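Local coordinates for protein SusD homolog (Bacteroides thetaiotaomicron VPI-5482, PDB 3FDH) that probably binds sugars at the bacterial cell surface, as a SusD/RagB-family lipoprotein thought to work with an outer-membrane transporter in glycan uptake, at residues F75-N80 with Y464-D470; P69-S73 with Y481-D485; I82-L86 with N119-I123; D129-A135 with P149-Q154. All coordinates share one frame. Residues are numbered along the deposited sequence.

The four contacts form a connected patch of the largely helical SusD-like chain: contacts 1 and 2 join segments near the C-terminal end to residues 69-80, whereas contacts 3 and 4 lie within residues 82-154. Contact 1 is the hub. It touches contact 2, about 10 Å away between centres, where Asn468 N lies 3.2 Å from Ser72 O, a probable hydrogen bond, and contact 4, about 14 Å away between centres, where Tyr466 OH lies 2.5 Å from Asp129 O, another probable one. Helix 76-95 carries residues of both contacts 1 and 3, whose centres are about 11 Å apart. Contacts 3 and 4, with centres also about 11 Å apart, meet where Tyr83 OH lies 2.5 Å from Pro131 O.

Contact 1: F75-N80 with Y464-D470; sequences FNNSWN and YPYGNSD
Phe75 lays its ring over that of Tyr464 in an offset stack, centroids 4.0 Å apart and planes at 19°, with CE1 of Phe75 3.4 Å from CE2 of Tyr464; both side chains take the m rotamer at chi1. Pro465 closes the ring edge, its CD 3.7 Å from Phe75 CD2. From Tyr464 to Gly467 the backbone is extended (psi 140 to 149°), then turns helical at Asn468. The two segments have their nearest CA atoms at Asn76 and Gly467, 4.1 Å apart. Here two helix N-termini meet: Phe75 is the N-cap residue of helix 76-95, Gly467 that of helix 468-473. The Asn76 side chain (chi1 t) reaches the second helix start, accepting from Ser469 N at OD1 (2.9 Å) and donating from ND2 to Ser469 OG (3.0 Å). Asn80 ND2 gives the same Ser469 OG a further bond of 3.2 Å. Gly467 CA sits over the five-membered ring of Trp79, 4.0 Å from its centroid, a CH-pi contact; a CB here would clash with Trp79 CD1 and Asn76 OD1. With chi1 at 168°, Trp79 also turns NE1 to Asp470 OD2, a short hydrogen bond of 2.5 Å. Tyr466 CD1 packs 3.7 Å from Trp79 CZ3, while its hydroxyl bonds to Asp129 O. A water bridges Phe75 N and Pro465 O, 2.8 Å from each.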
loop_
_atom_site.group_PDB
_atom_site.type_symbol
_atom_site.label_atom_id
_atom_site.label_comp_id
_atom_site.label_asym_id
_atom_site.label_seq_id
_atom_site.Cartn_x
_atom_site.Cartn_y
_atom_site.Cartn_z
ATOM N N PHE A 75 13.044 10.585 -0.822
ATOM C CA PHE A 75 12.786 9.209 -0.333
ATOM C C PHE A 75 14.038 8.542 0.124
ATOM O O PHE A 75 14.103 7.333 0.185
ATOM C CB PHE A 75 12.107 8.376 -1.410
ATOM C CG PHE A 75 10.756 8.940 -1.801
ATOM C CD1 PHE A 75 9.714 8.855 -0.911
ATOM C CD2 PHE A 75 10.562 9.615 -3.010
ATOM C CE1 PHE A 75 8.498 9.386 -1.200
ATOM C CE2 PHE A 75 9.338 10.175 -3.315
ATOM C CZ PHE A 75 8.300 10.063 -2.407
ATOM N N ASN A 76 15.036 9.340 0.462
ATOM C CA ASN A 76 16.317 8.764 0.918
ATOM C C ASN A 76 16.166 7.880 2.142
ATOM O O ASN A 76 16.702 6.771 2.218
ATOM C CB ASN A 76 17.363 9.824 1.211
ATOM C CG ASN A 76 18.759 9.230 1.275
ATOM O OD1 ASN A 76 19.153 8.472 0.396
ATOM N ND2 ASN A 76 19.497 9.544 2.327
ATOM N N ASN A 77 15.409 8.368 3.113
ATOM C CA ASN A 77 15.172 7.596 4.330
ATOM C C ASN A 77 14.437 6.290 4.056
ATOM O O ASN A 77 14.817 5.220 4.561
ATOM C CB ASN A 77 14.388 8.393 5.361
ATOM C CG ASN A 77 15.216 9.453 6.034
ATOM O OD1 ASN A 77 16.448 9.410 6.019
ATOM N ND2 ASN A 77 14.535 10.428 6.643
ATOM N N SER A 78 13.386 6.384 3.241
ATOM C CA SER A 78 12.590 5.216 2.893
ATOM C C SER A 78 13.439 4.205 2.176
ATOM O O SER A 78 13.391 3.022 2.434
ATOM C CB SER A 78 11.429 5.581 1.994
ATOM O OG SER A 78 10.527 6.378 2.724
ATOM N N TRP A 79 14.192 4.723 1.220
ATOM C CA TRP A 79 15.160 3.947 0.427
ATOM C C TRP A 79 16.145 3.191 1.335
ATOM O O TRP A 79 16.327 1.976 1.268
ATOM C CB TRP A 79 15.903 4.918 -0.504
ATOM C CG TRP A 79 17.114 4.411 -1.205
ATOM C CD1 TRP A 79 18.391 4.487 -0.752
ATOM C CD2 TRP A 79 17.190 3.823 -2.522
ATOM N NE1 TRP A 79 19.259 3.968 -1.687
ATOM C CE2 TRP A 79 18.542 3.551 -2.778
ATOM C CE3 TRP A 79 16.246 3.506 -3.508
ATOM C CZ2 TRP A 79 18.975 2.957 -3.972
ATOM C CZ3 TRP A 79 16.683 2.916 -4.692
ATOM C CH2 TRP A 79 18.021 2.658 -4.912
ATOM N N ASN A 80 16.815 3.940 2.174
ATOM C CA ASN A 80 17.769 3.325 3.111
ATOM C C ASN A 80 17.107 2.290 4.003
ATOM O O ASN A 80 17.650 1.229 4.278
ATOM C CB ASN A 80 18.433 4.388 3.968
ATOM C CG ASN A 80 19.417 5.215 3.186
ATOM O OD1 ASN A 80 20.038 4.731 2.230
ATOM N ND2 ASN A 80 19.590 6.465 3.597
ATOM N N TYR A 464 9.467 6.872 -7.992
ATOM C CA TYR A 464 10.129 7.656 -6.930
ATOM C C TYR A 464 11.599 7.822 -7.305
ATOM O O TYR A 464 12.209 6.880 -7.832
ATOM C CB TYR A 464 10.079 6.986 -5.577
ATOM C CG TYR A 464 8.677 7.034 -4.971
ATOM C CD1 TYR A 464 7.606 7.303 -5.776
ATOM C CD2 TYR A 464 8.474 6.789 -3.632
ATOM C CE1 TYR A 464 6.314 7.319 -5.232
ATOM C CE2 TYR A 464 7.238 6.811 -3.113
ATOM C CZ TYR A 464 6.175 7.076 -3.891
ATOM O OH TYR A 464 4.933 7.062 -3.252
ATOM N N PRO A 465 12.192 8.984 -6.970
ATOM C CA PRO A 465 13.602 9.132 -7.268
ATOM C C PRO A 465 14.524 8.329 -6.337
ATOM O O PRO A 465 14.234 8.113 -5.150
ATOM C CB PRO A 465 13.842 10.641 -7.055
ATOM C CG PRO A 465 12.791 11.052 -6.064
ATOM C CD PRO A 465 11.602 10.248 -6.467
ATOM N N TYR A 466 15.632 7.892 -6.899
ATOM C CA TYR A 466 16.650 7.153 -6.132
ATOM C C TYR A 466 17.179 7.993 -4.967
ATOM O O TYR A 466 17.297 9.237 -5.044
ATOM C CB TYR A 466 17.838 6.737 -7.007
ATOM C CG TYR A 466 17.498 5.825 -8.184
ATOM C CD1 TYR A 466 17.121 4.505 -7.980
ATOM C CD2 TYR A 466 17.558 6.294 -9.494
ATOM C CE1 TYR A 466 16.785 3.666 -9.062
ATOM C CE2 TYR A 466 17.246 5.457 -10.584
ATOM C CZ TYR A 466 16.882 4.149 -10.359
ATOM O OH TYR A 466 16.567 3.342 -11.424
ATOM N N GLY A 467 17.552 7.288 -3.907
ATOM C CA GLY A 467 18.060 7.919 -2.692
ATOM C C GLY A 467 19.408 8.512 -2.920
ATOM O O GLY A 467 20.254 7.929 -3.583
ATOM N N ASN A 468 19.619 9.691 -2.350
ATOM C CA ASN A 468 20.880 10.415 -2.555
ATOM C C ASN A 468 22.040 9.703 -1.892
ATOM O O ASN A 468 23.206 9.958 -2.194
ATOM C CB ASN A 468 20.818 11.899 -2.118
ATOM C CG ASN A 468 20.597 12.082 -0.627
ATOM O OD1 ASN A 468 19.512 11.881 -0.132
ATOM N ND2 ASN A 468 21.628 12.505 0.083
ATOM N N SER A 469 21.719 8.797 -0.990
ATOM C CA SER A 469 22.758 8.045 -0.324
ATOM C C SER A 469 23.478 7.235 -1.357
ATOM O O SER A 469 24.672 7.029 -1.271
ATOM C CB SER A 469 22.212 7.132 0.757
ATOM O OG SER A 469 21.959 7.898 1.928
ATOM N N ASP A 470 22.723 6.808 -2.365
ATOM C CA ASP A 470 23.267 5.956 -3.433
ATOM C C ASP A 470 23.673 6.735 -4.675
ATOM O O ASP A 470 24.550 6.308 -5.428
ATOM C CB ASP A 470 22.321 4.784 -3.724
ATOM C CG ASP A 470 22.534 3.660 -2.741
ATOM O OD1 ASP A 470 23.709 3.313 -2.556
ATOM O OD2 ASP A 470 21.592 3.138 -2.125
HETATM O O HOH W 1 14.727 9.753 -2.952
#

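Contact 2: P69-S73 with Y481-D485; sequences PSSSS and YGNGD
Tyr481, the last residue of helix 475-481, opens a type II' beta turn to Gly484, closed by Gly484 N to Tyr481 O (2.8 Å), and this turn packs on the irregular loop 69-73 at the protein surface. Gly482 and Gly484 both have positive phi (55° and 86°). The Tyr481 side chain, chi1 t, directs its hydroxyl to Ser70 O, donating a 2.6 Å hydrogen bond; Ser72 N returns a weak one to Tyr481 OH at 3.2 Å. Over the ring face lies Ser72 CB, 3.9 Å from the Tyr481 centroid, a CH-pi contact. Ser70 faces Gly484, their CA atoms 4.9 Å apart: Gly484 CA makes a CA-H...O contact with Ser70 O (3.5 Å), and a CB on Gly484 would clash with that oxygen. Ser71 OG forms an ST turn with Ser73 N (3.1 Å), Asn483 OD1 an Asx turn with Asp485 N (2.9 Å). One water is hydrogen-bonded to Ser70 OG (2.6 Å) and donates to Asn483 O and Asp485 OD1, 2.8 Å from each.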
loop_
_atom_site.group_PDB
_atom_site.type_symbol
_atom_site.label_atom_id
_atom_site.label_comp_id
_atom_site.label_asym_id
_atom_site.label_seq_id
_atom_site.Cartn_x
_atom_site.Cartn_y
_atom_site.Cartn_z
ATOM N N PRO A 69 8.892 15.944 -5.781
ATOM C CA PRO A 69 8.733 14.581 -6.282
ATOM C C PRO A 69 9.880 13.992 -7.039
ATOM O O PRO A 69 9.901 12.778 -7.244
ATOM C CB PRO A 69 7.495 14.663 -7.198
ATOM C CG PRO A 69 6.843 16.005 -6.884
ATOM C CD PRO A 69 7.906 16.879 -6.334
ATOM N N SER A 70 10.849 14.828 -7.401
ATOM C CA SER A 70 11.971 14.397 -8.250
ATOM C C SER A 70 13.344 14.528 -7.598
ATOM O O SER A 70 14.405 14.284 -8.230
ATOM C CB SER A 70 11.958 15.175 -9.577
ATOM O OG SER A 70 12.219 16.560 -9.388
ATOM N N SER A 71 13.334 14.978 -6.356
ATOM C CA SER A 71 14.585 15.133 -5.575
ATOM C C SER A 71 15.030 13.829 -4.942
ATOM O O SER A 71 14.250 13.171 -4.274
ATOM C CB SER A 71 14.441 16.198 -4.462
ATOM O OG SER A 71 15.584 16.164 -3.624
ATOM N N SER A 72 16.303 13.511 -5.117
ATOM C CA SER A 72 16.913 12.301 -4.531
ATOM C C SER A 72 16.825 12.329 -2.979
ATOM O O SER A 72 16.882 11.299 -2.309
ATOM C CB SER A 72 18.353 12.120 -5.033
ATOM O OG SER A 72 19.135 13.265 -4.778
ATOM N N SER A 73 16.600 13.500 -2.399
ATOM C CA SER A 73 16.505 13.562 -0.928
ATOM C C SER A 73 15.222 13.063 -0.387
ATOM O O SER A 73 15.137 12.592 0.739
ATOM C CB SER A 73 16.542 14.997 -0.428
ATOM O OG SER A 73 17.740 15.578 -0.780
ATOM N N TYR A 481 19.860 8.452 -11.977
ATOM C CA TYR A 481 19.038 9.492 -11.330
ATOM C C TYR A 481 19.051 10.771 -12.172
ATOM O O TYR A 481 18.063 11.516 -12.264
ATOM C CB TYR A 481 19.511 9.789 -9.884
ATOM C CG TYR A 481 18.832 11.027 -9.354
ATOM C CD1 TYR A 481 17.498 11.003 -8.974
ATOM C CD2 TYR A 481 19.502 12.215 -9.266
ATOM C CE1 TYR A 481 16.879 12.156 -8.538
ATOM C CE2 TYR A 481 18.905 13.347 -8.812
ATOM C CZ TYR A 481 17.592 13.331 -8.467
ATOM O OH TYR A 481 17.007 14.496 -8.062
ATOM N N GLY A 482 20.195 11.020 -12.777
ATOM C CA GLY A 482 20.380 12.229 -13.586
ATOM C C GLY A 482 20.058 13.484 -12.783
ATOM O O GLY A 482 20.695 13.755 -11.790
ATOM N N ASN A 483 19.071 14.253 -13.228
ATOM C CA ASN A 483 18.665 15.498 -12.546
ATOM C C ASN A 483 17.297 15.311 -11.965
ATOM O O ASN A 483 16.675 16.241 -11.448
ATOM C CB ASN A 483 18.681 16.720 -13.474
ATOM C CG ASN A 483 17.681 16.625 -14.594
ATOM O OD1 ASN A 483 16.875 15.699 -14.643
ATOM N ND2 ASN A 483 17.717 17.591 -15.492
ATOM N N GLY A 484 16.860 14.070 -12.066
ATOM C CA GLY A 484 15.584 13.596 -11.503
ATOM C C GLY A 484 14.348 13.789 -12.377
ATOM O O GLY A 484 13.267 13.335 -12.031
ATOM N N ASP A 485 14.505 14.483 -13.501
ATOM C CA ASP A 485 13.332 14.760 -14.363
ATOM C C ASP A 485 12.736 13.468 -14.893
ATOM O O ASP A 485 11.566 13.379 -15.238
ATOM C CB ASP A 485 13.685 15.683 -15.530
ATOM C CG ASP A 485 13.942 17.105 -15.103
ATOM O OD1 ASP A 485 13.549 17.513 -13.989
ATOM O OD2 ASP A 485 14.547 17.830 -15.919
HETATM O O HOH W 2 13.977 17.075 -11.282
#

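Contact 3: I82-L86 with N119-I123; sequences IYSSL and NCALI
This is buried helix-helix packing between helix 76-95 and helix 106-127, in the helical body of the SusD-like fold. Segments 82-86 and 119-123 run nearly antiparallel, axes 9.4 Å apart at closest approach and crossing at -153°. Leu86 and Asn119 have the nearest CA atoms, 6.0 Å apart. Ile82 and Ile123 bury the most surface, both with chi1 m and chi2 t: Ile82 CG2 packs 3.5 Å from Ile123 CG1 and 3.4 Å from Asn119 O, and Ile82 CD1 lies 4.2 Å from Leu122 CB. Ile123 CD1 rests on the face of the Tyr83 ring, 3.6 Å from its centroid, in a CH-pi contact, and 4.0 Å from Leu86 CD2. Leu86 (chi1 t, chi2 p) also places CD1 3.7 Å from Cys120 SG. Other residues meet the polar ends: Ser85 OG bonds Ser31 OG, Asn119 ND2 bonds Met115 O, and Asn36 of helix 21-37 bonds both Ser85 OG and Asn119 OD1. Helix 154-171 covers Cys120, and strand 130-131 lies against Tyr83 and Ile123, with Tyr83 OH bonded to Pro131 O.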
loop_
_atom_site.group_PDB
_atom_site.type_symbol
_atom_site.label_atom_id
_atom_site.label_comp_id
_atom_site.label_asym_id
_atom_site.label_seq_id
_atom_site.Cartn_x
_atom_site.Cartn_y
_atom_site.Cartn_z
ATOM N N ILE A 82 14.337 0.439 3.428
ATOM C CA ILE A 82 13.936 -0.742 2.686
ATOM C C ILE A 82 15.155 -1.658 2.480
ATOM O O ILE A 82 15.084 -2.855 2.708
ATOM C CB ILE A 82 13.266 -0.371 1.358
ATOM C CG1 ILE A 82 11.897 0.283 1.644
ATOM C CG2 ILE A 82 13.116 -1.608 0.478
ATOM C CD1 ILE A 82 11.400 1.166 0.464
ATOM N N TYR A 83 16.274 -1.070 2.087
ATOM C CA TYR A 83 17.515 -1.828 1.900
ATOM C C TYR A 83 17.994 -2.410 3.226
ATOM O O TYR A 83 18.426 -3.555 3.301
ATOM C CB TYR A 83 18.611 -1.011 1.231
ATOM C CG TYR A 83 18.470 -0.970 -0.275
ATOM C CD1 TYR A 83 18.909 -2.035 -1.047
ATOM C CD2 TYR A 83 17.928 0.141 -0.921
ATOM C CE1 TYR A 83 18.808 -2.012 -2.417
ATOM C CE2 TYR A 83 17.806 0.176 -2.314
ATOM C CZ TYR A 83 18.249 -0.909 -3.056
ATOM O OH TYR A 83 18.154 -0.936 -4.437
ATOM N N SER A 84 17.831 -1.645 4.284
ATOM C CA SER A 84 18.206 -2.126 5.623
ATOM C C SER A 84 17.394 -3.373 6.035
ATOM O O SER A 84 17.918 -4.329 6.592
ATOM C CB SER A 84 17.994 -1.028 6.675
ATOM O OG SER A 84 18.294 -1.549 7.965
ATOM N N SER A 85 16.097 -3.322 5.782
ATOM C CA SER A 85 15.193 -4.420 6.146
ATOM C C SER A 85 15.497 -5.632 5.292
ATOM O O SER A 85 15.447 -6.755 5.770
ATOM C CB SER A 85 13.729 -4.006 5.994
ATOM O OG SER A 85 13.430 -2.890 6.795
ATOM N N LEU A 86 15.881 -5.381 4.035
ATOM C CA LEU A 86 16.241 -6.453 3.091
ATOM C C LEU A 86 17.508 -7.138 3.555
ATOM O O LEU A 86 17.598 -8.359 3.590
ATOM C CB LEU A 86 16.420 -5.925 1.657
ATOM C CG LEU A 86 16.917 -6.904 0.583
ATOM C CD1 LEU A 86 16.022 -8.106 0.522
ATOM C CD2 LEU A 86 17.005 -6.262 -0.831
ATOM N N ASN A 119 10.174 -6.603 0.445
ATOM C CA ASN A 119 11.035 -5.419 0.375
ATOM C C ASN A 119 11.671 -5.251 -0.989
ATOM O O ASN A 119 11.845 -4.127 -1.475
ATOM C CB ASN A 119 12.054 -5.419 1.501
ATOM C CG ASN A 119 11.413 -5.058 2.828
ATOM O OD1 ASN A 119 11.038 -3.905 3.057
ATOM N ND2 ASN A 119 11.241 -6.047 3.688
ATOM N N CYS A 120 11.958 -6.370 -1.637
ATOM C CA CYS A 120 12.497 -6.292 -2.997
ATOM C C CYS A 120 11.474 -5.683 -3.910
ATOM O O CYS A 120 11.792 -4.922 -4.827
ATOM C CB CYS A 120 12.884 -7.666 -3.542
ATOM S SG CYS A 120 14.439 -8.322 -2.828
ATOM N N ALA A 121 10.233 -6.021 -3.650
ATOM C CA ALA A 121 9.115 -5.520 -4.473
ATOM C C ALA A 121 8.960 -4.022 -4.296
ATOM O O ALA A 121 8.700 -3.284 -5.252
ATOM C CB ALA A 121 7.826 -6.227 -4.097
ATOM N N LEU A 122 9.106 -3.561 -3.064
ATOM C CA LEU A 122 8.983 -2.094 -2.808
ATOM C C LEU A 122 10.078 -1.391 -3.587
ATOM O O LEU A 122 9.899 -0.348 -4.204
ATOM C CB LEU A 122 9.045 -1.773 -1.297
ATOM C CG LEU A 122 7.824 -2.168 -0.459
ATOM C CD1 LEU A 122 8.136 -2.081 1.044
ATOM C CD2 LEU A 122 6.599 -1.321 -0.821
ATOM N N ILE A 123 11.233 -2.015 -3.610
ATOM C CA ILE A 123 12.351 -1.421 -4.331
ATOM C C ILE A 123 12.007 -1.341 -5.814
ATOM O O ILE A 123 12.131 -0.299 -6.488
ATOM C CB ILE A 123 13.664 -2.245 -4.177
ATOM C CG1 ILE A 123 14.253 -2.098 -2.768
ATOM C CG2 ILE A 123 14.716 -1.758 -5.151
ATOM C CD1 ILE A 123 15.464 -2.990 -2.515
#

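Contact 4: D129-A135 with P149-Q154; sequences DAPCSQA and PKMDTQ
Pro131 is the apolar centre, its CD 3.6 Å from CG of selenomethionine Met151 and its CB 4.0 Å from Pro149 CB, while the Pro149 ring also spreads over Gln134 (CB to CB 3.7 Å). Around it the backbones are extended and antiparallel, a short, weakly bonded pair of strands in a largely helical protein. Ala130 and Asp152 form its hydrogen-bonded pair: Ala130 N donates to Asp152 O (2.9 Å) and Asp152 N to Ala130 O (2.8 Å). Pro131 CA adds a CA-H...O contact with Lys150 O (3.3 Å). Asp152, chi1 m, holds the turn at 132-135, taking Ser133 N at OD2 and Ser133 OG at OD1, 2.9 Å each, while Lys150 NZ makes a salt bridge to Asp152 OD1 (2.8 Å). Lys150 N donates to Gln134 OE1 (3.1 Å). At the other end Asp129 OD1 accepts from Gln154 N (2.9 Å), at the start of helix 154-171. That helix touches Cys132 and Asp152, helix 475-481 packs on Pro131 and Met151, and Tyr83 of helix 76-95 meets Ala130.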
loop_
_atom_site.group_PDB
_atom_site.type_symbol
_atom_site.label_atom_id
_atom_site.label_comp_id
_atom_site.label_asym_id
_atom_site.label_seq_id
_atom_site.Cartn_x
_atom_site.Cartn_y
_atom_site.Cartn_z
ATOM N N ASP A 129 14.604 -0.108 -11.908
ATOM C CA ASP A 129 15.900 -0.775 -11.937
ATOM C C ASP A 129 16.679 -0.237 -10.751
ATOM O O ASP A 129 16.681 0.982 -10.491
ATOM C CB ASP A 129 16.672 -0.467 -13.194
ATOM C CG ASP A 129 16.087 -1.140 -14.430
ATOM O OD1 ASP A 129 14.937 -1.630 -14.420
ATOM O OD2 ASP A 129 16.814 -1.151 -15.420
ATOM N N ALA A 130 17.411 -1.125 -10.087
ATOM C CA ALA A 130 18.049 -0.751 -8.829
ATOM C C ALA A 130 18.929 -1.871 -8.275
ATOM O O ALA A 130 18.777 -3.034 -8.670
ATOM C CB ALA A 130 16.900 -0.414 -7.779
ATOM N N PRO A 131 19.895 -1.526 -7.401
ATOM C CA PRO A 131 20.708 -2.592 -6.827
ATOM C C PRO A 131 19.848 -3.547 -6.043
ATOM O O PRO A 131 18.854 -3.140 -5.433
ATOM C CB PRO A 131 21.683 -1.847 -5.899
ATOM C CG PRO A 131 21.760 -0.429 -6.465
ATOM C CD PRO A 131 20.409 -0.173 -7.098
ATOM N N CYS A 132 20.205 -4.819 -6.096
ATOM C CA CYS A 132 19.471 -5.829 -5.329
ATOM C C CYS A 132 20.313 -7.081 -5.080
ATOM O O CYS A 132 20.736 -7.362 -3.965
ATOM C CB CYS A 132 18.188 -6.188 -6.066
ATOM S SG CYS A 132 17.085 -7.286 -5.149
ATOM N N SER A 133 20.566 -7.792 -6.157
ATOM C CA SER A 133 21.352 -9.029 -6.099
ATOM C C SER A 133 22.727 -8.818 -5.486
ATOM O O SER A 133 23.296 -9.724 -4.882
ATOM C CB SER A 133 21.511 -9.628 -7.506
ATOM O OG SER A 133 22.401 -8.875 -8.330
ATOM N N GLN A 134 23.245 -7.606 -5.618
ATOM C CA GLN A 134 24.584 -7.289 -5.112
ATOM C C GLN A 134 24.560 -6.387 -3.896
ATOM O O GLN A 134 25.579 -6.146 -3.277
ATOM C CB GLN A 134 25.464 -6.701 -6.217
ATOM C CG GLN A 134 25.715 -7.725 -7.298
ATOM C CD GLN A 134 26.717 -7.286 -8.337
ATOM O OE1 GLN A 134 27.228 -6.166 -8.298
ATOM N NE2 GLN A 134 27.015 -8.181 -9.281
ATOM N N ALA A 135 23.384 -5.895 -3.555
ATOM C CA ALA A 135 23.231 -5.071 -2.362
ATOM C C ALA A 135 22.951 -6.026 -1.223
ATOM O O ALA A 135 22.172 -6.957 -1.378
ATOM C CB ALA A 135 22.086 -4.084 -2.530
ATOM N N PRO A 149 27.467 -2.059 -5.716
ATOM C CA PRO A 149 26.541 -2.973 -6.377
ATOM C C PRO A 149 25.999 -2.481 -7.683
ATOM O O PRO A 149 25.720 -1.288 -7.862
ATOM C CB PRO A 149 25.403 -3.100 -5.371
ATOM C CG PRO A 149 26.039 -2.901 -4.082
ATOM C CD PRO A 149 27.145 -1.905 -4.292
ATOM N N LYS A 150 25.865 -3.423 -8.598
ATOM C CA LYS A 150 25.308 -3.118 -9.899
ATOM C C LYS A 150 23.832 -2.938 -9.731
ATOM O O LYS A 150 23.218 -3.423 -8.785
ATOM C CB LYS A 150 25.541 -4.233 -10.932
ATOM C CG LYS A 150 24.720 -5.497 -10.719
ATOM C CD LYS A 150 25.009 -6.532 -11.803
ATOM C CE LYS A 150 24.054 -7.725 -11.775
ATOM N NZ LYS A 150 22.641 -7.383 -12.192
HETATM N N MSE A 151 23.268 -2.224 -10.686
HETATM C CA MSE A 151 21.842 -2.118 -10.750
HETATM C C MSE A 151 21.297 -3.347 -11.488
HETATM O O MSE A 151 21.832 -3.799 -12.484
HETATM C CB MSE A 151 21.421 -0.797 -11.377
HETATM C CG MSE A 151 21.595 0.441 -10.429
HETATM SE SE MSE A 151 21.245 1.889 -11.536
HETATM C CE MSE A 151 19.298 1.836 -11.375
ATOM N N ASP A 152 20.287 -3.947 -10.888
ATOM C CA ASP A 152 19.563 -5.076 -11.481
ATOM C C ASP A 152 18.405 -4.444 -12.223
ATOM O O ASP A 152 17.911 -3.376 -11.837
ATOM C CB ASP A 152 18.911 -5.983 -10.417
ATOM C CG ASP A 152 19.905 -6.841 -9.654
ATOM O OD1 ASP A 152 21.127 -6.768 -9.916
ATOM O OD2 ASP A 152 19.429 -7.584 -8.771
ATOM N N THR A 153 17.954 -5.109 -13.274
ATOM C CA THR A 153 16.771 -4.642 -13.983
ATOM C C THR A 153 15.609 -4.985 -13.103
ATOM O O THR A 153 15.696 -5.884 -12.268
ATOM C CB THR A 153 16.544 -5.328 -15.331
ATOM O OG1 THR A 153 16.293 -6.731 -15.124
ATOM C CG2 THR A 153 17.733 -5.090 -16.267
ATOM N N GLN A 154 14.513 -4.270 -13.305
ATOM C CA GLN A 154 13.315 -4.504 -12.504
ATOM C C GLN A 154 12.849 -5.932 -12.728
ATOM O O GLN A 154 12.324 -6.604 -11.820
ATOM C CB GLN A 154 12.198 -3.527 -12.879
ATOM C CG GLN A 154 11.081 -3.465 -11.863
ATOM C CD GLN A 154 9.852 -2.871 -12.407
ATOM O OE1 GLN A 154 9.401 -3.243 -13.497
ATOM N NE2 GLN A 154 9.243 -1.950 -11.633
HETATM O O HOH W 3 22.523 -5.724 -7.752
#